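Side-chain contacts in MmoQ Response regulator (Methylococcus capsulatus, PDB 3LJX), which probably makes cyclic di-GMP from two GTP molecules in its full-length form, the present fragment covering the helical HDOD domain: residues Leu15-Ala18 with Ser19-Ala23; Ser205-Asp208 with Glu209-Asp212; Asp73-Leu77 with Val78-Ala82; Arg162-Asp165 with Gly166-Ile170; Lys112-Ala115 with Arg116-Leu120. One frame throughout, in Å; residues are numbered along the deposited sequence.

All five contacts are local, each made within one continuous run of an all-helical chain; contact 4 is a surface contact, the others are partly buried. Contact 5 lies nearest the middle, its centre about 9 Å from the chain's centre; it is a regular helical stretch whose buried arginine carries most of the polar chemistry. The others sit where helices begin, end or are joined. Contact 1 starts helix 19-29, contact 3 passes from helix 71-78 to helix 80-88, and contact 4 turns helix 154-163 into helix 166-177. Contact 2 is an irregular loop. Contacts 1, 3 and 4 rely on backbone hydrogen bonds and apolar side chains, mostly methyls; contact 2 has no hydrogen bond across its segments.

Contact 1. Residues Leu15-Ala18 with Ser19-Ala23; sequences LPTA and SRTAA
Thr17 lays its methyl CG2 against the first turn of the helix that follows, over Ala22, with CG2 3.8 Å from Ala22 N and 4.0 Å from Ala22 CB. CG2 also comes alongside the methyl of Thr21, 4.1 Å from Thr21 CG2. The threonine can do this because its CG2 lies anti to the backbone N while OG1 stays beside that N (chi1 -64°), which sends the hydroxyl elsewhere, to a hydrogen bond with Asp46. Thus one branch packs on the helix and the other is tied to the loop ahead of helix 47-58.

Ala18 stands at the N-cap position. Its carbonyl O receives Ala22 N at 2.7 Å in a nearly straight bond (170° at the hydrogen), the first full helical link of this end. The methyl of Ala22 comes to 3.4 Å from Ala18 O, so the acceptor is flanked by carbon as well as gripped by an N-H. On another side Ala18 CB rests 3.8 Å from Thr21 OG1. Having only a methyl, Ala18 offers no side-chain cap; Ser19 N is instead hydrogen-bonded to Glu98 from a distant loop.

Leu15 and Pro16 run along helix 144-152, Ala18 meets Trp110 of helix 106-125, and Thr17 leans on Ala48 of helix 47-58, so that helix 19-29 starts among three other helices.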
loop_
_atom_site.group_PDB
_atom_site.type_symbol
_atom_site.label_atom_id
_atom_site.label_comp_id
_atom_site.label_asym_id
_atom_site.label_seq_id
_atom_site.Cartn_x
_atom_site.Cartn_y
_atom_site.Cartn_z
ATOM N N LEU A 15 2.667 -8.912 -9.459
ATOM C CA LEU A 15 1.923 -8.956 -8.196
ATOM C C LEU A 15 0.444 -9.293 -8.465
ATOM O O LEU A 15 -0.180 -8.721 -9.365
ATOM C CB LEU A 15 2.060 -7.640 -7.423
ATOM C CG LEU A 15 3.488 -7.161 -7.080
ATOM C CD1 LEU A 15 3.453 -5.742 -6.525
ATOM C CD2 LEU A 15 4.198 -8.097 -6.095
ATOM N N PRO A 16 -0.121 -10.233 -7.692
ATOM C CA PRO A 16 -1.497 -10.654 -7.967
ATOM C C PRO A 16 -2.535 -9.637 -7.510
ATOM O O PRO A 16 -2.246 -8.713 -6.728
ATOM C CB PRO A 16 -1.629 -11.937 -7.146
ATOM C CG PRO A 16 -0.703 -11.696 -5.978
ATOM C CD PRO A 16 0.463 -10.960 -6.547
ATOM N N THR A 17 -3.746 -9.821 -8.025
ATOM C CA THR A 17 -4.925 -9.084 -7.601
ATOM C C THR A 17 -5.958 -10.123 -7.156
ATOM O O THR A 17 -5.962 -11.239 -7.676
ATOM C CB THR A 17 -5.488 -8.288 -8.774
ATOM O OG1 THR A 17 -4.537 -7.295 -9.175
ATOM C CG2 THR A 17 -6.818 -7.616 -8.400
ATOM N N ALA A 18 -6.820 -9.780 -6.199
ATOM C CA ALA A 18 -7.890 -10.698 -5.780
ATOM C C ALA A 18 -8.830 -11.041 -6.947
ATOM O O ALA A 18 -9.174 -10.178 -7.759
ATOM C CB ALA A 18 -8.686 -10.120 -4.596
ATOM N N SER A 19 -9.239 -12.304 -7.028
ATOM C CA SER A 19 -10.133 -12.759 -8.098
ATOM C C SER A 19 -11.393 -11.917 -8.212
ATOM O O SER A 19 -11.746 -11.474 -9.302
ATOM C CB SER A 19 -10.513 -14.228 -7.904
ATOM O OG SER A 19 -9.395 -15.055 -8.162
ATOM N N ARG A 20 -12.063 -11.688 -7.087
ATOM C CA ARG A 20 -13.307 -10.918 -7.084
ATOM C C ARG A 20 -13.086 -9.467 -7.520
ATOM O O ARG A 20 -13.875 -8.894 -8.271
ATOM C CB ARG A 20 -13.948 -10.946 -5.694
ATOM C CG ARG A 20 -15.226 -10.120 -5.598
ATOM C CD ARG A 20 -15.712 -9.993 -4.158
ATOM N NE ARG A 20 -14.750 -9.286 -3.314
ATOM C CZ ARG A 20 -14.944 -9.009 -2.027
ATOM N NH1 ARG A 20 -16.069 -9.380 -1.425
ATOM N NH2 ARG A 20 -14.013 -8.359 -1.337
ATOM N N THR A 21 -12.014 -8.869 -7.023
ATOM C CA THR A 21 -11.662 -7.501 -7.374
ATOM C C THR A 21 -11.270 -7.393 -8.863
ATOM O O THR A 21 -11.707 -6.478 -9.572
ATOM C CB THR A 21 -10.511 -7.016 -6.478
ATOM O OG1 THR A 21 -10.940 -7.053 -5.109
ATOM C CG2 THR A 21 -10.095 -5.608 -6.848
ATOM N N ALA A 22 -10.455 -8.330 -9.336
ATOM C CA ALA A 22 -10.097 -8.347 -10.746
ATOM C C ALA A 22 -11.364 -8.460 -11.596
ATOM O O ALA A 22 -11.562 -7.675 -12.527
ATOM C CB ALA A 22 -9.119 -9.483 -11.057
ATOM N N ALA A 23 -12.233 -9.414 -11.267
ATOM C CA ALA A 23 -13.471 -9.594 -12.037
ATOM C C ALA A 23 -14.218 -8.279 -12.161
ATOM O O ALA A 23 -14.652 -7.902 -13.251
ATOM C CB ALA A 23 -14.366 -10.650 -11.405
#

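Contact 2. Residues Ser205-Asp208 with Glu209-Asp212; sequences SQQD and EIRD
Ile210 and Ser205 meet across the bend of this loop, the tip of the isoleucine reaching back to the main chain: CD1 lies 3.9 Å from Ser205 CA. CG1 stands beside the backbone N and anti to the carbonyl carbon (chi1 -52°), which directs the longer branch to the serine while CG2 takes another course. Ser205 OG plays no part here, being bonded to Leu202 O. Gln207 is directed at the second half of the loop and runs beside the Glu209 carbonyl, its CB 3.6 Å from Glu209 O. Farther out, its amide end passes the Asp212 carboxylate with the two planes steeply inclined, 76° apart. On the outer side, Glu209 and Arg211 form a salt bridge, Arg211 NE to Glu209 OE2 at 2.9 Å, although the bond is weak in angle (141°). Glu209 CG lies at the edge of the guanidinium, in its plane. No hydrogen bond joins 205-208 to 209-212; Arg221 holds the carbonyls of Ile210 and Asp212, and Glu250 takes Ile210 N. Between the two halves the chain turns sharply back. This is an irregular interhelical loop, with one buried apolar residue set against helix 214-233 and charged residues outside.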
loop_
_atom_site.group_PDB
_atom_site.type_symbol
_atom_site.label_atom_id
_atom_site.label_comp_id
_atom_site.label_asym_id
_atom_site.label_seq_id
_atom_site.Cartn_x
_atom_site.Cartn_y
_atom_site.Cartn_z
ATOM N N SER A 205 6.676 5.961 11.106
ATOM C CA SER A 205 5.404 5.531 11.678
ATOM C C SER A 205 5.520 4.147 12.295
ATOM O O SER A 205 4.628 3.720 13.021
ATOM C CB SER A 205 4.324 5.475 10.610
ATOM O OG SER A 205 4.520 4.328 9.794
ATOM N N GLN A 206 6.607 3.443 11.991
ATOM C CA GLN A 206 6.779 2.076 12.474
ATOM C C GLN A 206 7.529 1.940 13.817
ATOM O O GLN A 206 7.597 0.855 14.377
ATOM C CB GLN A 206 7.411 1.211 11.376
ATOM C CG GLN A 206 6.511 1.095 10.146
ATOM C CD GLN A 206 7.212 0.529 8.914
ATOM O OE1 GLN A 206 6.558 0.015 8.009
ATOM N NE2 GLN A 206 8.539 0.628 8.874
ATOM N N GLN A 207 8.079 3.038 14.327
ATOM C CA GLN A 207 8.732 3.031 15.627
ATOM C C GLN A 207 7.711 2.816 16.728
ATOM O O GLN A 207 6.525 3.117 16.566
ATOM C CB GLN A 207 9.417 4.365 15.917
ATOM C CG GLN A 207 10.360 4.868 14.863
ATOM C CD GLN A 207 10.711 6.313 15.136
ATOM O OE1 GLN A 207 10.108 7.232 14.567
ATOM N NE2 GLN A 207 11.654 6.530 16.047
ATOM N N ASP A 208 8.192 2.332 17.865
ATOM C CA ASP A 208 7.347 2.133 19.032
ATOM C C ASP A 208 6.744 3.458 19.476
ATOM O O ASP A 208 5.593 3.523 19.909
ATOM C CB ASP A 208 8.167 1.517 20.168
ATOM C CG ASP A 208 8.802 0.189 19.773
ATOM O OD1 ASP A 208 8.119 -0.851 19.887
ATOM O OD2 ASP A 208 9.979 0.189 19.336
ATOM N N GLU A 209 7.525 4.521 19.334
ATOM C CA GLU A 209 7.150 5.826 19.846
ATOM C C GLU A 209 7.638 6.888 18.863
ATOM O O GLU A 209 8.795 6.854 18.424
ATOM C CB GLU A 209 7.773 6.002 21.233
ATOM C CG GLU A 209 7.763 7.402 21.800
ATOM C CD GLU A 209 8.308 7.445 23.232
ATOM O OE1 GLU A 209 8.713 6.377 23.740
ATOM O OE2 GLU A 209 8.330 8.534 23.851
ATOM N N ILE A 210 6.757 7.818 18.503
ATOM C CA ILE A 210 7.083 8.806 17.472
ATOM C C ILE A 210 7.122 10.213 18.045
ATOM O O ILE A 210 6.092 10.885 18.112
ATOM C CB ILE A 210 6.064 8.773 16.327
ATOM C CG1 ILE A 210 5.908 7.343 15.800
ATOM C CG2 ILE A 210 6.481 9.722 15.203
ATOM C CD1 ILE A 210 4.559 7.076 15.183
ATOM N N ARG A 211 8.312 10.656 18.450
ATOM C CA ARG A 211 8.472 11.934 19.128
ATOM C C ARG A 211 8.728 13.067 18.145
ATOM O O ARG A 211 8.465 14.242 18.439
ATOM C CB ARG A 211 9.647 11.852 20.085
ATOM C CG ARG A 211 9.546 10.739 21.093
ATOM C CD ARG A 211 10.711 10.806 22.053
ATOM N NE ARG A 211 10.801 9.599 22.864
ATOM C CZ ARG A 211 11.852 9.289 23.613
ATOM N NH1 ARG A 211 12.902 10.100 23.643
ATOM N NH2 ARG A 211 11.858 8.173 24.333
ATOM N N ASP A 212 9.252 12.695 16.982
ATOM C CA ASP A 212 9.690 13.636 15.952
ATOM C C ASP A 212 8.723 14.776 15.691
ATOM O O ASP A 212 7.509 14.584 15.591
ATOM C CB ASP A 212 9.933 12.886 14.648
ATOM C CG ASP A 212 10.821 11.675 14.834
ATOM O OD1 ASP A 212 10.442 10.772 15.614
ATOM O OD2 ASP A 212 11.899 11.629 14.198
#

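Contact 3. Residues Asp73-Leu77 with Val78-Ala82; sequences DAIDL and VGLPA
The flat peptide carbonyl of Ala74 is met by Val78 from two parts of the same residue. Val78 N approaches nearly in line with the C=O bond, at 2.8 Å from Ala74 O, and Val78 CG2 presses in at 3.2 Å from the same oxygen, a tight fit. The next carbonyl is used less directly: Gly79 N is 2.8 Å from Ile75 O but tilted 23° from the carbonyl plane. These are the closing bonds of helix 71-78. Gly79, with phi 107°, ends that helix and is at the same time the N-cap position of helix 80-88, so a single glycine makes the joint between two consecutive helices of the HDOD domain. A side chain at Gly79 would collide with the carbonyl O of Val78. With Val78 CG1 beside the backbone N (chi1 -60°), CG2 falls between N and the carbonyl carbon, and CG1 is left on the side of Leu77, 4.2 Å from Leu77 CG. Cut back to an alanine, this position is likely to leave a gap beside the Ala74 carbonyl and against Phe56 and Val83. Across the joint, Ile75 CG2 lies alongside Leu80, 4.1 Å from Leu80 CB; Ile75 also touches Ala36 and Leu80 touches Leu39, both of helix 36-43.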
loop_
_atom_site.group_PDB
_atom_site.type_symbol
_atom_site.label_atom_id
_atom_site.label_comp_id
_atom_site.label_asym_id
_atom_site.label_seq_id
_atom_site.Cartn_x
_atom_site.Cartn_y
_atom_site.Cartn_z
ATOM N N ASP A 73 -5.245 10.851 -10.320
ATOM C CA ASP A 73 -4.216 11.747 -10.854
ATOM C C ASP A 73 -3.443 11.118 -12.012
ATOM O O ASP A 73 -3.082 11.807 -12.970
ATOM C CB ASP A 73 -3.265 12.211 -9.760
ATOM C CG ASP A 73 -3.949 13.110 -8.751
ATOM O OD1 ASP A 73 -4.787 13.944 -9.177
ATOM O OD2 ASP A 73 -3.659 12.972 -7.537
ATOM N N ALA A 74 -3.192 9.816 -11.936
ATOM C CA ALA A 74 -2.546 9.145 -13.063
ATOM C C ALA A 74 -3.414 9.272 -14.326
ATOM O O ALA A 74 -2.916 9.578 -15.421
ATOM C CB ALA A 74 -2.263 7.680 -12.736
ATOM N N ILE A 75 -4.716 9.054 -14.166
ATOM C CA ILE A 75 -5.639 9.162 -15.288
ATOM C C ILE A 75 -5.587 10.560 -15.914
ATOM O O ILE A 75 -5.425 10.686 -17.126
ATOM C CB ILE A 75 -7.077 8.849 -14.869
ATOM C CG1 ILE A 75 -7.236 7.361 -14.578
ATOM C CG2 ILE A 75 -8.033 9.244 -15.968
ATOM C CD1 ILE A 75 -8.653 6.985 -14.156
ATOM N N ASP A 76 -5.710 11.602 -15.090
ATOM C CA ASP A 76 -5.609 12.983 -15.579
ATOM C C ASP A 76 -4.303 13.192 -16.332
ATOM O O ASP A 76 -4.256 13.927 -17.307
ATOM C CB ASP A 76 -5.668 13.998 -14.428
ATOM C CG ASP A 76 -6.965 13.923 -13.636
ATOM O OD1 ASP A 76 -7.933 13.296 -14.126
ATOM O OD2 ASP A 76 -7.011 14.491 -12.516
ATOM N N LEU A 77 -3.236 12.551 -15.868
ATOM C CA LEU A 77 -1.921 12.778 -16.449
ATOM C C LEU A 77 -1.704 12.030 -17.771
ATOM O O LEU A 77 -1.361 12.652 -18.774
ATOM C CB LEU A 77 -0.820 12.419 -15.448
ATOM C CG LEU A 77 0.607 12.586 -15.966
ATOM C CD1 LEU A 77 0.900 14.066 -16.196
ATOM C CD2 LEU A 77 1.600 11.985 -14.984
ATOM N N VAL A 78 -1.906 10.710 -17.777
ATOM C CA VAL A 78 -1.603 9.900 -18.963
ATOM C C VAL A 78 -2.825 9.567 -19.849
ATOM O O VAL A 78 -2.672 9.131 -20.988
ATOM C CB VAL A 78 -0.847 8.592 -18.595
ATOM C CG1 VAL A 78 0.468 8.916 -17.914
ATOM C CG2 VAL A 78 -1.700 7.700 -17.717
ATOM N N GLY A 79 -4.024 9.799 -19.329
ATOM C CA GLY A 79 -5.240 9.607 -20.092
ATOM C C GLY A 79 -5.964 8.362 -19.623
ATOM O O GLY A 79 -5.329 7.382 -19.198
ATOM N N LEU A 80 -7.293 8.401 -19.686
ATOM C CA LEU A 80 -8.118 7.236 -19.352
ATOM C C LEU A 80 -7.844 6.000 -20.239
ATOM O O LEU A 80 -7.836 4.870 -19.743
ATOM C CB LEU A 80 -9.615 7.596 -19.393
ATOM C CG LEU A 80 -10.615 6.430 -19.270
ATOM C CD1 LEU A 80 -10.376 5.578 -18.028
ATOM C CD2 LEU A 80 -12.030 6.946 -19.253
ATOM N N PRO A 81 -7.632 6.202 -21.554
ATOM C CA PRO A 81 -7.357 5.022 -22.392
ATOM C C PRO A 81 -6.124 4.227 -21.929
ATOM O O PRO A 81 -6.189 2.986 -21.851
ATOM C CB PRO A 81 -7.129 5.621 -23.786
ATOM C CG PRO A 81 -7.943 6.909 -23.779
ATOM C CD PRO A 81 -7.827 7.430 -22.355
ATOM N N ALA A 82 -5.018 4.913 -21.624
ATOM C CA ALA A 82 -3.821 4.200 -21.181
ATOM C C ALA A 82 -4.080 3.461 -19.867
ATOM O O ALA A 82 -3.723 2.294 -19.728
ATOM C CB ALA A 82 -2.632 5.148 -21.047
#

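Contact 4. Residues Arg162-Asp165 with Gly166-Ile170; sequences RKAD and GEALI
The methyl of Ala164 packs against Ala168 and Leu169 at the short link where helix 154-163 gives way to helix 166-177, and it supplies most of the apolar contact with the first turn of the new helix. CB lies over the main chain between the two residues, 3.6 Å from Leu169 N, and is about equally near both side chains, 4.0 Å from Ala168 CB and 4.1 Å from Leu169 CB. Leu169 in turn sets its CB 3.5 Å from Asp165 CA. Its buried isobutyl group rests on Tyr157, Cys160 and Leu161 of the preceding helix; this one leucine thereby joins both helices across the turn. Ala168 CB comes up beside the main chain of the link, 3.6 Å from Asp165 O.

Polar contact across the link is carried by the backbone. Gly166, with positive phi, lets the chain swing into the helix; a side chain on it would lie tight against the Asp165 carbonyl carbon. The Asp165 carboxylate stays at the outside of the turn. Leu169 N gives a hydrogen bond to Asp165 O at 3.0 Å, fairly straight at the hydrogen (163°), yet Leu169 N sits above the carbonyl plane, 65° out of it, with a C=O...N angle of 111°.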
loop_
_atom_site.group_PDB
_atom_site.type_symbol
_atom_site.label_atom_id
_atom_site.label_comp_id
_atom_site.label_asym_id
_atom_site.label_seq_id
_atom_site.Cartn_x
_atom_site.Cartn_y
_atom_site.Cartn_z
ATOM N N ARG A 162 5.908 -19.554 8.660
ATOM C CA ARG A 162 5.548 -20.580 9.636
ATOM C C ARG A 162 6.419 -20.539 10.892
ATOM O O ARG A 162 5.955 -20.889 11.972
ATOM C CB ARG A 162 5.560 -21.968 8.996
ATOM C CG ARG A 162 4.462 -22.128 7.967
ATOM C CD ARG A 162 4.561 -23.426 7.216
ATOM N NE ARG A 162 3.360 -23.638 6.413
ATOM C CZ ARG A 162 3.354 -23.809 5.092
ATOM N NH1 ARG A 162 4.495 -23.801 4.407
ATOM N NH2 ARG A 162 2.201 -23.995 4.461
ATOM N N LYS A 163 7.663 -20.085 10.761
ATOM C CA LYS A 163 8.577 -20.113 11.898
ATOM C C LYS A 163 8.791 -18.791 12.630
ATOM O O LYS A 163 9.357 -18.785 13.721
ATOM C CB LYS A 163 9.923 -20.731 11.517
ATOM C CG LYS A 163 10.529 -20.190 10.263
ATOM C CD LYS A 163 11.743 -21.016 9.855
ATOM C CE LYS A 163 12.899 -20.856 10.840
ATOM N NZ LYS A 163 14.210 -21.257 10.228
ATOM N N ALA A 164 8.339 -17.678 12.065
ATOM C CA ALA A 164 8.588 -16.394 12.719
ATOM C C ALA A 164 7.541 -15.324 12.448
ATOM O O ALA A 164 6.754 -15.422 11.506
ATOM C CB ALA A 164 9.973 -15.876 12.347
ATOM N N ASP A 165 7.550 -14.295 13.290
ATOM C CA ASP A 165 6.735 -13.105 13.084
ATOM C C ASP A 165 7.463 -11.898 13.677
ATOM O O ASP A 165 8.560 -12.038 14.233
ATOM C CB ASP A 165 5.345 -13.267 13.696
ATOM C CG ASP A 165 5.391 -13.648 15.169
ATOM O OD1 ASP A 165 6.331 -13.211 15.882
ATOM O OD2 ASP A 165 4.482 -14.391 15.608
ATOM N N GLY A 166 6.866 -10.718 13.534
ATOM C CA GLY A 166 7.481 -9.498 14.028
ATOM C C GLY A 166 8.956 -9.360 13.681
ATOM O O GLY A 166 9.381 -9.618 12.542
ATOM N N GLU A 167 9.748 -8.945 14.666
ATOM C CA GLU A 167 11.164 -8.691 14.433
ATOM C C GLU A 167 11.934 -9.943 13.996
ATOM O O GLU A 167 12.859 -9.860 13.187
ATOM C CB GLU A 167 11.801 -8.040 15.667
ATOM C CG GLU A 167 11.347 -6.585 15.876
ATOM C CD GLU A 167 11.699 -6.007 17.253
ATOM O OE1 GLU A 167 12.511 -6.618 17.988
ATOM O OE2 GLU A 167 11.151 -4.932 17.595
ATOM N N ALA A 168 11.550 -11.101 14.528
ATOM C CA ALA A 168 12.214 -12.349 14.181
ATOM C C ALA A 168 11.971 -12.673 12.706
ATOM O O ALA A 168 12.871 -13.142 12.015
ATOM C CB ALA A 168 11.738 -13.498 15.082
ATOM N N LEU A 169 10.762 -12.410 12.223
ATOM C CA LEU A 169 10.480 -12.580 10.792
ATOM C C LEU A 169 11.353 -11.634 9.943
ATOM O O LEU A 169 11.927 -12.049 8.935
ATOM C CB LEU A 169 8.994 -12.382 10.483
ATOM C CG LEU A 169 8.634 -12.478 8.998
ATOM C CD1 LEU A 169 8.981 -13.861 8.442
ATOM C CD2 LEU A 169 7.158 -12.166 8.786
ATOM N N ILE A 170 11.455 -10.373 10.362
ATOM C CA ILE A 170 12.303 -9.405 9.675
ATOM C C ILE A 170 13.725 -9.953 9.576
ATOM O O ILE A 170 14.332 -9.951 8.493
ATOM C CB ILE A 170 12.342 -8.036 10.404
ATOM C CG1 ILE A 170 10.954 -7.376 10.408
ATOM C CG2 ILE A 170 13.385 -7.112 9.766
ATOM C CD1 ILE A 170 10.463 -6.962 9.030
#

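Contact 5. Residues Lys112-Ala115 with Arg116-Leu120; sequences KSLA and RAVAL
Two turns of helix 106-125, near the middle of the helical HDOD domain, bring Arg116 back beside Lys112 and Ser113. The main chain is regular alpha helix, with four successive i to i+4 bonds such as Arg116 N to Lys112 O at 2.9 Å and Val118 N to Leu114 O at 2.8 Å.

Arg116 is buried and runs back along the helix. Its CG is anti to the backbone N, and a bend at chi3 (53°) curls the end toward the preceding turn, so that Ser113 CA lies over one face of the guanidinium, 3.8 Å from NH2. Lys112 CG approaches the guanidinium obliquely, 4.1 Å from Arg116 NH1. The buried charge is well supplied with partners: a salt bridge from NH2 to Asp143, a bond from NE to Gly139 O, and one from NH1 to Gln227 of helix 214-233. Together these are likely to fix the rotation of the group and offset its charge, and they tie helix 106-125 to its neighbours.

On another side, Leu114 and Val118 touch through CD1 and CG2 at 4.1 Å, while Leu114 and Ala117 pack on Phe136. Ser113 OG, bonded to Tyr109 O, also accepts a hydrogen bond from a water at 3.0 Å, and that water's oxygen accepts from Arg116 NH1 at 3.2 Å, bridging serine and guanidinium.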
loop_
_atom_site.group_PDB
_atom_site.type_symbol
_atom_site.label_atom_id
_atom_site.label_comp_id
_atom_site.label_asym_id
_atom_site.label_seq_id
_atom_site.Cartn_x
_atom_site.Cartn_y
_atom_site.Cartn_z
ATOM N N LYS A 112 -6.837 -5.790 4.954
ATOM C CA LYS A 112 -6.150 -4.840 5.818
ATOM C C LYS A 112 -5.607 -3.641 5.035
ATOM O O LYS A 112 -5.634 -2.512 5.520
ATOM C CB LYS A 112 -5.025 -5.551 6.550
ATOM C CG LYS A 112 -4.155 -4.661 7.404
ATOM C CD LYS A 112 -3.535 -5.522 8.470
ATOM C CE LYS A 112 -4.600 -6.462 9.020
ATOM N NZ LYS A 112 -4.051 -7.786 9.428
ATOM N N SER A 113 -5.121 -3.883 3.819
ATOM C CA SER A 113 -4.522 -2.814 3.021
ATOM C C SER A 113 -5.557 -1.733 2.669
ATOM O O SER A 113 -5.293 -0.533 2.783
ATOM C CB SER A 113 -3.869 -3.392 1.758
ATOM O OG SER A 113 -2.681 -4.103 2.087
ATOM N N LEU A 114 -6.744 -2.172 2.269
ATOM C CA LEU A 114 -7.824 -1.258 1.951
ATOM C C LEU A 114 -8.318 -0.522 3.204
ATOM O O LEU A 114 -8.502 0.702 3.185
ATOM C CB LEU A 114 -8.982 -2.023 1.309
ATOM C CG LEU A 114 -10.194 -1.161 0.946
ATOM C CD1 LEU A 114 -9.786 -0.019 -0.003
ATOM C CD2 LEU A 114 -11.275 -2.038 0.320
ATOM N N ALA A 115 -8.535 -1.270 4.287
ATOM C CA ALA A 115 -9.055 -0.680 5.516
ATOM C C ALA A 115 -8.101 0.410 5.984
ATOM O O ALA A 115 -8.531 1.495 6.390
ATOM C CB ALA A 115 -9.243 -1.757 6.614
ATOM N N ARG A 116 -6.799 0.121 5.912
ATOM C CA ARG A 116 -5.793 1.109 6.280
ATOM C C ARG A 116 -5.817 2.318 5.343
ATOM O O ARG A 116 -5.763 3.458 5.794
ATOM C CB ARG A 116 -4.396 0.484 6.313
ATOM C CG ARG A 116 -3.335 1.409 6.892
ATOM C CD ARG A 116 -1.978 0.714 6.930
ATOM N NE ARG A 116 -1.661 0.181 5.619
ATOM C CZ ARG A 116 -1.326 -1.079 5.377
ATOM N NH1 ARG A 116 -1.225 -1.944 6.371
ATOM N NH2 ARG A 116 -1.090 -1.469 4.131
ATOM N N ALA A 117 -5.893 2.076 4.038
ATOM C CA ALA A 117 -6.004 3.172 3.080
ATOM C C ALA A 117 -7.198 4.056 3.454
ATOM O O ALA A 117 -7.089 5.282 3.489
ATOM C CB ALA A 117 -6.173 2.632 1.668
ATOM N N VAL A 118 -8.336 3.428 3.741
ATOM C CA VAL A 118 -9.566 4.170 4.031
ATOM C C VAL A 118 -9.423 4.977 5.318
ATOM O O VAL A 118 -9.798 6.161 5.376
ATOM C CB VAL A 118 -10.777 3.234 4.167
ATOM C CG1 VAL A 118 -11.944 3.975 4.827
ATOM C CG2 VAL A 118 -11.169 2.664 2.805
ATOM N N ALA A 119 -8.861 4.341 6.345
ATOM C CA ALA A 119 -8.610 5.028 7.612
ATOM C C ALA A 119 -7.669 6.224 7.449
ATOM O O ALA A 119 -7.909 7.295 8.013
ATOM C CB ALA A 119 -8.068 4.053 8.679
ATOM N N LEU A 120 -6.595 6.043 6.688
ATOM C CA LEU A 120 -5.607 7.106 6.565
ATOM C C LEU A 120 -6.218 8.275 5.810
ATOM O O LEU A 120 -5.991 9.439 6.144
ATOM C CB LEU A 120 -4.333 6.606 5.878
ATOM C CG LEU A 120 -3.202 7.637 5.806
ATOM C CD1 LEU A 120 -2.846 8.220 7.204
ATOM C CD2 LEU A 120 -1.975 7.034 5.132
HETATM O O HOH W 1 -1.593 -4.745 4.843
#